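Local coordinates for protein D-alanine--D-alanine ligase (Coxiella burnetii, PDB 3TQT) that probably joins two D-alanine molecules into D-alanyl-D-alanine at the expense of ATP, supplying the dipeptide for peptidoglycan synthesis, at residues 6-11 / 97-102; 85-90 / 123-128; 49-54 / 73-78. All blocks are in the same frame, centred on the assembly; numbering follows the deposited sequence.

Interaction 1: residues 6-11 / 97-102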
loop_
_atom_site.group_PDB
_atom_site.type_symbol
_atom_site.label_atom_id
_atom_site.label_comp_id
_atom_site.label_asym_id
_atom_site.label_seq_id
_atom_site.Cartn_x
_atom_site.Cartn_y
_atom_site.Cartn_z
ATOM N N HIS A 6 6.746 -19.692 16.457
ATOM C CA HIS A 6 5.293 -19.520 16.478
ATOM C C HIS A 6 4.832 -18.885 15.181
ATOM O O HIS A 6 5.255 -17.787 14.841
ATOM C CB HIS A 6 4.868 -18.617 17.634
ATOM C CG HIS A 6 4.965 -19.268 18.975
ATOM N ND1 HIS A 6 3.930 -19.993 19.524
ATOM C CD2 HIS A 6 5.970 -19.298 19.882
ATOM C CE1 HIS A 6 4.292 -20.444 20.712
ATOM N NE2 HIS A 6 5.527 -20.039 20.949
ATOM N N ILE A 7 3.956 -19.583 14.468
ATOM C CA ILE A 7 3.441 -19.094 13.215
ATOM C C ILE A 7 1.950 -18.837 13.405
ATOM O O ILE A 7 1.230 -19.709 13.896
ATOM C CB ILE A 7 3.631 -20.154 12.111
ATOM C CG1 ILE A 7 5.094 -20.600 12.066
ATOM C CG2 ILE A 7 3.156 -19.631 10.765
ATOM C CD1 ILE A 7 6.062 -19.491 11.680
ATOM N N SER A 8 1.505 -17.643 13.025
ATOM C CA SER A 8 0.079 -17.316 13.011
ATOM C C SER A 8 -0.437 -17.268 11.576
ATOM O O SER A 8 0.080 -16.527 10.740
ATOM C CB SER A 8 -0.165 -15.965 13.676
ATOM O OG SER A 8 -0.091 -16.088 15.083
ATOM N N VAL A 9 -1.450 -18.065 11.282
ATOM C CA VAL A 9 -2.038 -18.035 9.950
ATOM C C VAL A 9 -3.331 -17.236 10.011
ATOM O O VAL A 9 -4.214 -17.550 10.806
ATOM C CB VAL A 9 -2.283 -19.453 9.425
ATOM C CG1 VAL A 9 -2.848 -19.418 7.986
ATOM C CG2 VAL A 9 -0.987 -20.253 9.485
ATOM N N LEU A 10 -3.423 -16.178 9.205
ATOM C CA LEU A 10 -4.615 -15.327 9.197
ATOM C C LEU A 10 -5.526 -15.737 8.067
ATOM O O LEU A 10 -5.087 -15.858 6.923
ATOM C CB LEU A 10 -4.246 -13.856 9.012
ATOM C CG LEU A 10 -3.743 -13.055 10.215
ATOM C CD1 LEU A 10 -2.874 -13.892 11.139
ATOM C CD2 LEU A 10 -3.005 -11.799 9.740
ATOM N N CYS A 11 -6.805 -15.933 8.376
ATOM C CA CYS A 11 -7.756 -16.338 7.349
ATOM C C CYS A 11 -9.141 -15.767 7.591
ATOM O O CYS A 11 -9.420 -15.222 8.658
ATOM C CB CYS A 11 -7.844 -17.857 7.253
ATOM S SG CYS A 11 -8.624 -18.646 8.684
ATOM N N TYR A 97 -0.432 -13.893 23.210
ATOM C CA TYR A 97 0.038 -15.039 22.441
ATOM C C TYR A 97 1.149 -14.620 21.509
ATOM O O TYR A 97 1.071 -13.567 20.867
ATOM C CB TYR A 97 -1.076 -15.635 21.593
ATOM C CG TYR A 97 -2.283 -16.126 22.353
ATOM C CD1 TYR A 97 -2.510 -17.484 22.528
ATOM C CD2 TYR A 97 -3.210 -15.234 22.865
ATOM C CE1 TYR A 97 -3.625 -17.937 23.207
ATOM C CE2 TYR A 97 -4.319 -15.676 23.546
ATOM C CZ TYR A 97 -4.525 -17.026 23.714
ATOM O OH TYR A 97 -5.638 -17.459 24.398
ATOM N N SER A 98 2.157 -15.477 21.421
ATOM C CA SER A 98 3.349 -15.225 20.627
ATOM C C SER A 98 3.069 -15.373 19.146
ATOM O O SER A 98 2.214 -16.151 18.742
ATOM C CB SER A 98 4.424 -16.245 20.994
ATOM O OG SER A 98 4.862 -16.045 22.315
ATOM N N ALA A 99 3.825 -14.635 18.344
ATOM C CA ALA A 99 3.880 -14.862 16.913
ATOM C C ALA A 99 5.264 -14.442 16.438
ATOM O O ALA A 99 5.677 -13.307 16.636
ATOM C CB ALA A 99 2.790 -14.077 16.195
ATOM N N ASP A 100 5.988 -15.374 15.838
ATOM C CA ASP A 100 7.308 -15.087 15.288
ATOM C C ASP A 100 7.210 -14.725 13.824
ATOM O O ASP A 100 8.108 -14.105 13.254
ATOM C CB ASP A 100 8.198 -16.308 15.448
ATOM C CG ASP A 100 8.478 -16.609 16.891
ATOM O OD1 ASP A 100 8.810 -15.648 17.614
ATOM O OD2 ASP A 100 8.343 -17.783 17.298
ATOM N N CYS A 101 6.114 -15.138 13.209
ATOM C CA CYS A 101 5.884 -14.831 11.812
ATOM C C CYS A 101 4.419 -15.044 11.494
ATOM O O CYS A 101 3.780 -15.968 12.007
ATOM C CB CYS A 101 6.777 -15.686 10.902
ATOM S SG CYS A 101 6.605 -15.331 9.124
ATOM N N VAL A 102 3.879 -14.162 10.665
ATOM C CA VAL A 102 2.469 -14.225 10.313
ATOM C C VAL A 102 2.334 -14.637 8.861
ATOM O O VAL A 102 3.098 -14.197 8.008
ATOM C CB VAL A 102 1.783 -12.867 10.560
ATOM C CG1 VAL A 102 0.364 -12.881 10.041
ATOM C CG2 VAL A 102 1.836 -12.517 12.051
HETATM O O HOH W 1 1.871 -17.362 16.302
#

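Interaction 2: residues 85-90 / 123-128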
loop_
_atom_site.group_PDB
_atom_site.type_symbol
_atom_site.label_atom_id
_atom_site.label_comp_id
_atom_site.label_asym_id
_atom_site.label_seq_id
_atom_site.Cartn_x
_atom_site.Cartn_y
_atom_site.Cartn_z
ATOM N N LYS A 85 4.580 -10.863 21.410
ATOM C CA LYS A 85 3.247 -11.408 21.640
ATOM C C LYS A 85 2.191 -10.391 21.225
ATOM O O LYS A 85 1.653 -9.668 22.053
ATOM C CB LYS A 85 3.065 -11.777 23.110
ATOM C CG LYS A 85 4.080 -12.782 23.631
ATOM C CD LYS A 85 3.595 -13.402 24.937
ATOM C CE LYS A 85 4.594 -14.406 25.489
ATOM N NZ LYS A 85 4.988 -14.081 26.890
ATOM N N PRO A 86 1.893 -10.344 19.924
ATOM C CA PRO A 86 1.026 -9.313 19.354
ATOM C C PRO A 86 -0.458 -9.545 19.604
ATOM O O PRO A 86 -1.222 -8.588 19.503
ATOM C CB PRO A 86 1.324 -9.414 17.861
ATOM C CG PRO A 86 1.696 -10.841 17.656
ATOM C CD PRO A 86 2.448 -11.236 18.891
ATOM N N TRP A 87 -0.857 -10.780 19.910
ATOM C CA TRP A 87 -2.268 -11.110 20.065
ATOM C C TRP A 87 -2.624 -11.137 21.531
ATOM O O TRP A 87 -1.910 -11.740 22.342
ATOM C CB TRP A 87 -2.582 -12.486 19.480
ATOM C CG TRP A 87 -1.940 -12.778 18.173
ATOM C CD1 TRP A 87 -1.290 -13.925 17.822
ATOM C CD2 TRP A 87 -1.886 -11.915 17.027
ATOM N NE1 TRP A 87 -0.846 -13.835 16.517
ATOM C CE2 TRP A 87 -1.191 -12.609 16.013
ATOM C CE3 TRP A 87 -2.348 -10.620 16.762
ATOM C CZ2 TRP A 87 -0.949 -12.054 14.763
ATOM C CZ3 TRP A 87 -2.124 -10.078 15.506
ATOM C CH2 TRP A 87 -1.427 -10.791 14.526
ATOM N N GLN A 88 -3.735 -10.505 21.875
ATOM C CA GLN A 88 -4.133 -10.422 23.275
ATOM C C GLN A 88 -5.562 -10.871 23.426
ATOM O O GLN A 88 -6.440 -10.363 22.749
ATOM C CB GLN A 88 -4.004 -8.990 23.783
ATOM C CG GLN A 88 -4.366 -8.830 25.248
ATOM C CD GLN A 88 -4.019 -7.458 25.769
ATOM O OE1 GLN A 88 -2.950 -6.920 25.471
ATOM N NE2 GLN A 88 -4.925 -6.872 26.539
ATOM N N SER A 89 -5.799 -11.818 24.324
ATOM C CA SER A 89 -7.146 -12.336 24.527
ATOM C C SER A 89 -8.043 -11.267 25.144
ATOM O O SER A 89 -7.582 -10.445 25.932
ATOM C CB SER A 89 -7.105 -13.574 25.425
ATOM O OG SER A 89 -6.451 -13.287 26.647
ATOM N N LEU A 90 -9.324 -11.288 24.786
ATOM C CA LEU A 90 -10.282 -10.289 25.267
ATOM C C LEU A 90 -10.979 -10.665 26.581
ATOM O O LEU A 90 -11.246 -11.836 26.850
ATOM C CB LEU A 90 -11.319 -9.981 24.183
ATOM C CG LEU A 90 -10.773 -9.106 23.056
ATOM C CD1 LEU A 90 -11.836 -8.842 22.009
ATOM C CD2 LEU A 90 -10.264 -7.796 23.634
ATOM N N LEU A 123 2.657 -3.592 13.835
ATOM C CA LEU A 123 2.978 -4.505 14.933
ATOM C C LEU A 123 4.429 -4.967 14.867
ATOM O O LEU A 123 4.887 -5.717 15.732
ATOM C CB LEU A 123 2.059 -5.723 14.916
ATOM C CG LEU A 123 0.582 -5.479 15.216
ATOM C CD1 LEU A 123 -0.170 -6.769 15.129
ATOM C CD2 LEU A 123 0.413 -4.885 16.593
ATOM N N ASN A 124 5.144 -4.523 13.839
ATOM C CA ASN A 124 6.535 -4.906 13.627
ATOM C C ASN A 124 6.671 -6.416 13.595
ATOM O O ASN A 124 7.620 -6.955 14.148
ATOM C CB ASN A 124 7.458 -4.342 14.731
ATOM C CG ASN A 124 7.450 -2.825 14.787
ATOM O OD1 ASN A 124 7.345 -2.226 15.866
ATOM N ND2 ASN A 124 7.555 -2.194 13.624
ATOM N N LEU A 125 5.714 -7.101 12.972
ATOM C CA LEU A 125 5.782 -8.553 12.875
ATOM C C LEU A 125 6.306 -8.994 11.522
ATOM O O LEU A 125 5.936 -8.422 10.503
ATOM C CB LEU A 125 4.409 -9.167 13.073
ATOM C CG LEU A 125 3.788 -9.016 14.455
ATOM C CD1 LEU A 125 2.342 -9.472 14.410
ATOM C CD2 LEU A 125 4.589 -9.813 15.488
ATOM N N PRO A 126 7.161 -10.023 11.503
ATOM C CA PRO A 126 7.500 -10.590 10.194
ATOM C C PRO A 126 6.240 -11.191 9.585
ATOM O O PRO A 126 5.419 -11.754 10.309
ATOM C CB PRO A 126 8.514 -11.697 10.529
ATOM C CG PRO A 126 9.009 -11.368 11.923
ATOM C CD PRO A 126 7.850 -10.708 12.610
ATOM N N TYR A 127 6.070 -11.064 8.274
ATOM C CA TYR A 127 4.932 -11.699 7.630
ATOM C C TYR A 127 5.256 -12.144 6.213
ATOM O O TYR A 127 6.099 -11.550 5.519
ATOM C CB TYR A 127 3.700 -10.790 7.656
ATOM C CG TYR A 127 3.870 -9.490 6.921
ATOM C CD1 TYR A 127 3.502 -9.373 5.579
ATOM C CD2 TYR A 127 4.373 -8.372 7.570
ATOM C CE1 TYR A 127 3.645 -8.190 4.909
ATOM C CE2 TYR A 127 4.527 -7.171 6.900
ATOM C CZ TYR A 127 4.154 -7.085 5.578
ATOM O OH TYR A 127 4.312 -5.895 4.925
ATOM N N VAL A 128 4.566 -13.188 5.784
ATOM C CA VAL A 128 4.809 -13.772 4.480
ATOM C C VAL A 128 4.256 -12.916 3.345
ATOM O O VAL A 128 3.170 -12.328 3.452
ATOM C CB VAL A 128 4.215 -15.170 4.406
ATOM C CG1 VAL A 128 4.210 -15.687 2.953
ATOM C CG2 VAL A 128 4.985 -16.096 5.343
#

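Interaction 3: residues 49-54 / 73-78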
loop_
_atom_site.group_PDB
_atom_site.type_symbol
_atom_site.label_atom_id
_atom_site.label_comp_id
_atom_site.label_asym_id
_atom_site.label_seq_id
_atom_site.Cartn_x
_atom_site.Cartn_y
_atom_site.Cartn_z
ATOM N N ARG A 49 -14.329 -9.237 13.220
ATOM C CA ARG A 49 -13.874 -9.632 14.550
ATOM C C ARG A 49 -12.786 -10.694 14.451
ATOM O O ARG A 49 -12.861 -11.589 13.611
ATOM C CB ARG A 49 -15.039 -10.164 15.381
ATOM C CG ARG A 49 -15.988 -9.078 15.850
ATOM C CD ARG A 49 -17.198 -9.664 16.569
ATOM N NE ARG A 49 -18.071 -10.364 15.635
ATOM C CZ ARG A 49 -19.313 -10.739 15.910
ATOM N NH1 ARG A 49 -19.840 -10.482 17.101
ATOM N NH2 ARG A 49 -20.028 -11.368 14.987
ATOM N N TRP A 50 -11.780 -10.593 15.314
ATOM C CA TRP A 50 -10.659 -11.526 15.288
ATOM C C TRP A 50 -10.743 -12.560 16.393
ATOM O O TRP A 50 -11.069 -12.248 17.539
ATOM C CB TRP A 50 -9.330 -10.786 15.450
ATOM C CG TRP A 50 -8.928 -9.954 14.289
ATOM C CD1 TRP A 50 -9.735 -9.210 13.490
ATOM C CD2 TRP A 50 -7.591 -9.782 13.792
ATOM N NE1 TRP A 50 -8.985 -8.572 12.528
ATOM C CE2 TRP A 50 -7.670 -8.911 12.690
ATOM C CE3 TRP A 50 -6.344 -10.281 14.177
ATOM C CZ2 TRP A 50 -6.539 -8.529 11.955
ATOM C CZ3 TRP A 50 -5.223 -9.899 13.454
ATOM C CH2 TRP A 50 -5.329 -9.033 12.354
ATOM N N TYR A 51 -10.404 -13.793 16.041
ATOM C CA TYR A 51 -10.399 -14.883 16.991
ATOM C C TYR A 51 -9.108 -15.655 16.820
ATOM O O TYR A 51 -8.589 -15.776 15.718
ATOM C CB TYR A 51 -11.584 -15.810 16.764
ATOM C CG TYR A 51 -12.942 -15.134 16.813
ATOM C CD1 TYR A 51 -13.655 -15.050 18.002
ATOM C CD2 TYR A 51 -13.513 -14.589 15.669
ATOM C CE1 TYR A 51 -14.892 -14.445 18.056
ATOM C CE2 TYR A 51 -14.763 -13.985 15.713
ATOM C CZ TYR A 51 -15.444 -13.919 16.910
ATOM O OH TYR A 51 -16.674 -13.311 16.971
ATOM N N LEU A 52 -8.577 -16.173 17.918
ATOM C CA LEU A 52 -7.400 -17.007 17.822
ATOM C C LEU A 52 -7.723 -18.452 18.148
ATOM O O LEU A 52 -8.363 -18.742 19.155
ATOM C CB LEU A 52 -6.307 -16.501 18.758
ATOM C CG LEU A 52 -4.951 -17.192 18.643
ATOM C CD1 LEU A 52 -3.845 -16.168 18.940
ATOM C CD2 LEU A 52 -4.853 -18.366 19.578
ATOM N N ILE A 53 -7.261 -19.354 17.293
ATOM C CA ILE A 53 -7.391 -20.787 17.521
ATOM C C ILE A 53 -5.993 -21.354 17.737
ATOM O O ILE A 53 -5.170 -21.336 16.829
ATOM C CB ILE A 53 -8.038 -21.450 16.291
ATOM C CG1 ILE A 53 -9.421 -20.847 16.049
ATOM C CG2 ILE A 53 -8.114 -22.955 16.453
ATOM C CD1 ILE A 53 -9.910 -20.965 14.600
ATOM N N ASP A 54 -5.702 -21.858 18.931
ATOM C CA ASP A 54 -4.326 -22.277 19.199
ATOM C C ASP A 54 -4.154 -23.785 19.161
ATOM O O ASP A 54 -3.095 -24.316 19.509
ATOM C CB ASP A 54 -3.796 -21.683 20.509
ATOM C CG ASP A 54 -4.374 -22.350 21.729
ATOM O OD1 ASP A 54 -5.409 -23.039 21.598
ATOM O OD2 ASP A 54 -3.792 -22.179 22.822
ATOM N N ALA A 73 -12.446 -20.930 19.651
ATOM C CA ALA A 73 -11.777 -19.811 19.000
ATOM C C ALA A 73 -11.941 -18.574 19.869
ATOM O O ALA A 73 -13.051 -18.069 20.051
ATOM C CB ALA A 73 -12.348 -19.569 17.613
ATOM N N ARG A 74 -10.825 -18.083 20.389
ATOM C CA ARG A 74 -10.833 -17.046 21.411
ATOM C C ARG A 74 -10.805 -15.654 20.798
ATOM O O ARG A 74 -9.918 -15.338 20.003
ATOM C CB ARG A 74 -9.614 -17.204 22.325
ATOM C CG ARG A 74 -9.369 -18.615 22.870
ATOM C CD ARG A 74 -7.878 -18.821 23.161
ATOM N NE ARG A 74 -7.612 -19.645 24.341
ATOM C CZ ARG A 74 -7.144 -20.889 24.301
ATOM N NH1 ARG A 74 -6.886 -21.465 23.138
ATOM N NH2 ARG A 74 -6.926 -21.559 25.424
ATOM N N PRO A 75 -11.771 -14.810 21.180
ATOM C CA PRO A 75 -11.765 -13.403 20.777
ATOM C C PRO A 75 -10.449 -12.734 21.170
ATOM O O PRO A 75 -10.002 -12.838 22.310
ATOM C CB PRO A 75 -12.931 -12.809 21.575
ATOM C CG PRO A 75 -13.848 -13.957 21.796
ATOM C CD PRO A 75 -12.958 -15.152 21.985
ATOM N N ILE A 76 -9.810 -12.070 20.218
ATOM C CA ILE A 76 -8.560 -11.403 20.521
ATOM C C ILE A 76 -8.546 -10.000 19.969
ATOM O O ILE A 76 -9.313 -9.647 19.065
ATOM C CB ILE A 76 -7.348 -12.143 19.943
ATOM C CG1 ILE A 76 -7.548 -12.408 18.442
ATOM C CG2 ILE A 76 -7.065 -13.426 20.733
ATOM C CD1 ILE A 76 -6.227 -12.570 17.678
ATOM N N THR A 77 -7.671 -9.189 20.535
ATOM C CA THR A 77 -7.286 -7.971 19.870
ATOM C C THR A 77 -5.770 -7.984 19.776
ATOM O O THR A 77 -5.152 -9.030 19.924
ATOM C CB THR A 77 -7.819 -6.728 20.568
ATOM O OG1 THR A 77 -7.467 -5.580 19.788
ATOM C CG2 THR A 77 -7.252 -6.605 21.981
ATOM N N ILE A 78 -5.165 -6.842 19.503
ATOM C CA ILE A 78 -3.733 -6.822 19.302
ATOM C C ILE A 78 -3.064 -6.011 20.399
ATOM O O ILE A 78 -3.691 -5.188 21.050
ATOM C CB ILE A 78 -3.344 -6.292 17.898
ATOM C CG1 ILE A 78 -3.838 -4.867 17.708
ATOM C CG2 ILE A 78 -3.898 -7.200 16.809
ATOM C CD1 ILE A 78 -3.570 -4.325 16.333
HETATM O O HOH W 2 -11.940 -9.182 17.943
HETATM O O HOH W 3 -7.910 -20.933 20.926
#

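Interaction 1: residues 6-11 / 97-102
The imidazole of His6 receives the methylene of Ser98 over one face: Ser98 CB stands 3.7 Å from the ring centroid, 17° off the normal, a CH-pi contact made by the carbon rather than the hydroxyl. At its edge, in plane, lies Asp100 OD2, the carboxylate plane turned 54° from the ring. That carboxylate is held by backbone, for His6 N donates to Asp100 OD2 at 2.6 Å and 172°, OD2 accepting through its anti lone pair, away from the other oxygen. His6 O is gripped twice, by Asp100 N at 2.7 Å on a lone pair and by Cys101 N at 3.2 Å nearly along the C=O axis. Past residues 98-100, which are loop, parallel pairing takes over, Ile7 with Cys101 and Ser8 with Val102, and Ser8 N reaches Cys101 O at 3.0 Å. On the Ile7 face its CD1 meets Cys101 CB. On the Ser8 face Leu10 sets both of its methyls against Val102 CG1, with CD2 to CG1 at 3.6 Å; a branched pair suits this buried spot. Ser8 OG, a small polar group within the core, is satisfied by Trp87 NE1 and by a water, which donates to Ser98 O. Strand 5-12 lies between the parallel strands 37-44 and 101-104, with helix 18-31 over Val9, consistent with the Rossmann-like N-terminal domain of this family.

Interaction 2: residues 85-90 / 123-128
Leucine methyls carry the contact, above all the two CD1 atoms. Leu125 CD1 presses on the pyrrolidine of Pro86, 3.6 Å from its CG, and also reaches the six-membered ring of Trp87, 4.0 Å from CH2; Leu125 CD2 adds a second touch on Pro86, 3.8 Å from CG. Leu123 CD1 lies 3.9 Å from Trp87 CZ3 and 4.1 Å from Pro86 CB, its side chain crossing that of the tryptophan at about a right angle. In both leucines CD1 is anti to CA (chi2 179° in Leu123, 170° in Leu125), so CD1 is the methyl that reaches out. Pro86 sets its CG over the centre of one indole face, 3.7 Å above the plane, so that a rigid ring backs a flat one. Between the leucines Asn124 ends helix 115-122 in a Schellman motif, its positive phi of 55°, well tolerated by asparagine, turning the chain between two leucines that both point at segment 85-90. Around this cluster, Ile76 and Ile78 of strand 74-78 touch Trp87, and Val102 of strand 101-104 touches both Trp87 and Leu125. Pro126 and Val128, farther along the chain, pack on helix 340-370.

Interaction 3: residues 49-54 / 73-78
Ile76 lies at the apolar centre, its CG2 3.7 Å from Leu52 CB and its CG1 3.8 Å from Trp50 CB, while its CD1 comes to the edge of the indole. CG1 takes the crowded place between backbone N and carbonyl carbon (chi1 52°), and from there packs on Trp50 while CG2 packs on Leu52. On the other face Ala73 CB, small enough to fit, touches Ile53 CG1 and Tyr51 CB, and Tyr51 CE1 meets Pro75 CG. Helix 64-70 covers that side through Leu67 and Val68. Between the faces run the antiparallel backbone bonds: Leu52 N to Arg74 O at 2.6 Å on a lone pair, Arg74 N to Leu52 O at 2.8 Å from above the carbonyl plane. Ile76 N reaches Trp50 O at 3.0 Å. Pro75 sits in the non-hydrogen-bonded pair with Tyr51, a position that needs no N-H donor toward strand 50-53. At the polar edge Arg74 NH1 meets Asp54 OD1 at 2.7 Å, a salt bridge whose hydrogen bond is weak, bent to 121° with the two planes 76° apart. A water links NH1 to Asp54 N and Leu52 O. Backbone bonding and buried apolar packing therefore probably hold the strands, with the charge pair closing their partly exposed end.

Overall arrangement
All three contacts are mainly buried and belong to one mixed sheet of the N-terminal domain. Interaction 1 pairs parallel strands at one end of that sheet, and interaction 3 pairs antiparallel strands in its interior, nested within the loop that interaction 1 closes. Interaction 2 differs in kind: its two segments meet through apolar side chains alone, a loop after a helix lying against strand 87-89. Trp87 ties the set together, bonded to Ser8 of interaction 1 and touching Leu52 and Ile76 of interaction 3. The carboxylates, Asp100 and Asp54, sit at partly exposed ends, whereas the buried polar pair is Ser8 with Trp87. Interactions 2 and 3 also reach the second subunit.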